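SOXX (Paracoccus pantotrophus, PDB 2C1D) is the monohaem cytochrome c subunit of SoxXA, a haem enzyme that initiates chemotrophic sulfur oxidation, and probably transfers electrons within that complex. Local coordinates at the interface of chains B and A. Numbering follows the deposited sequence. Chains: chain A, SOXX; chain B, SOXA.

The interface of chains B and A. Residues chain B 193-194; chain A 54-56.
B:Arg193 and A:Phe55 meet where two backbones take the less common positive phi (40° and 50°), B:Arg193 in the turn joining strands 191-192 and 195-196 and A:Phe55 in a loop of SoxX. The SoxA–SoxX heterodimer interface here illustrates how an arginine can bind the main chain of a partner rather than its acidic side chain. The guanidinium approaches side-on and gives two N-H groups to one acceptor, the backbone carbonyl oxygen of A:Glu54: NE lies 2.9 Å from O of A:Glu54, and NH2 lies 3.0 Å from the same atom. The oxygen sits nearly in the guanidinium plane, and NE lies in the plane of the carbonyl, whereas NH2 is tilted from it. Both bonds are moderately bent at the hydrogen, as expected when one oxygen is shared. The arginine chain leaves its backbone with CG opposite N (chi1 -157°), bends at chi2 and runs alongside the A:Phe55 carbonyl to reach the carbonyl before it. A methionine in place of the arginine, having no N-H to offer, would probably leave the A:Glu54 carbonyl without both of its donors from SoxA. The carboxylate of A:Glu54 stands apart, OE1 being 6.0 Å from NH2 of B:Arg193, so any electrostatic help is likely to be long-range. Beside this polar clasp, the methyl of B:Ala194 packs against the root of the A:Phe55 side chain, touching CB and the near part of the ring. A water joins the backbone carbonyls of the two chains, 2.7 Å from O of B:Arg193 and 2.8 Å from O of A:Pro56.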
# COMPACT_ATOMS: atom_id res chain seq x y z
N ARG B 193 -11.36 6.36 -4.12
CA ARG B 193 -12.51 5.69 -4.67
C ARG B 193 -13.22 4.87 -3.54
O ARG B 193 -13.56 5.45 -2.51
CB ARG B 193 -12.14 4.88 -5.94
CG ARG B 193 -13.33 4.63 -6.88
CD ARG B 193 -13.83 5.89 -7.58
NE ARG B 193 -15.12 5.72 -8.25
CZ ARG B 193 -15.26 5.26 -9.50
NH1 ARG B 193 -14.22 4.93 -10.21
NH2 ARG B 193 -16.47 5.16 -10.05
N ALA B 194 -13.39 3.56 -3.73
CA ALA B 194 -14.13 2.74 -2.77
C ALA B 194 -13.30 2.27 -1.58
O ALA B 194 -13.85 1.65 -0.67
CB ALA B 194 -14.76 1.53 -3.48
N GLU A 54 -20.39 6.10 -8.78
CA GLU A 54 -20.38 5.56 -7.45
C GLU A 54 -18.98 5.63 -6.84
O GLU A 54 -17.98 5.77 -7.55
CB GLU A 54 -21.03 4.17 -7.47
CG GLU A 54 -20.23 3.08 -8.13
CD GLU A 54 -21.00 1.77 -8.24
OE1 GLU A 54 -20.57 0.91 -9.05
OE2 GLU A 54 -22.03 1.61 -7.52
N PHE A 55 -18.94 5.61 -5.51
CA PHE A 55 -17.73 5.67 -4.71
C PHE A 55 -16.74 6.79 -5.06
O PHE A 55 -15.55 6.55 -5.18
CB PHE A 55 -17.05 4.30 -4.69
CG PHE A 55 -17.95 3.20 -4.20
CD1 PHE A 55 -18.39 2.21 -5.06
CD2 PHE A 55 -18.36 3.15 -2.87
CE1 PHE A 55 -19.25 1.19 -4.60
CE2 PHE A 55 -19.20 2.14 -2.41
CZ PHE A 55 -19.64 1.17 -3.28
N PRO A 56 -17.23 8.02 -5.13
CA PRO A 56 -16.33 9.18 -5.32
C PRO A 56 -15.44 9.36 -4.11
O PRO A 56 -15.89 9.12 -2.99
CB PRO A 56 -17.29 10.35 -5.45
CG PRO A 56 -18.52 9.90 -4.71
CD PRO A 56 -18.64 8.43 -4.99
O HOH W 1 -15.98 6.51 -1.92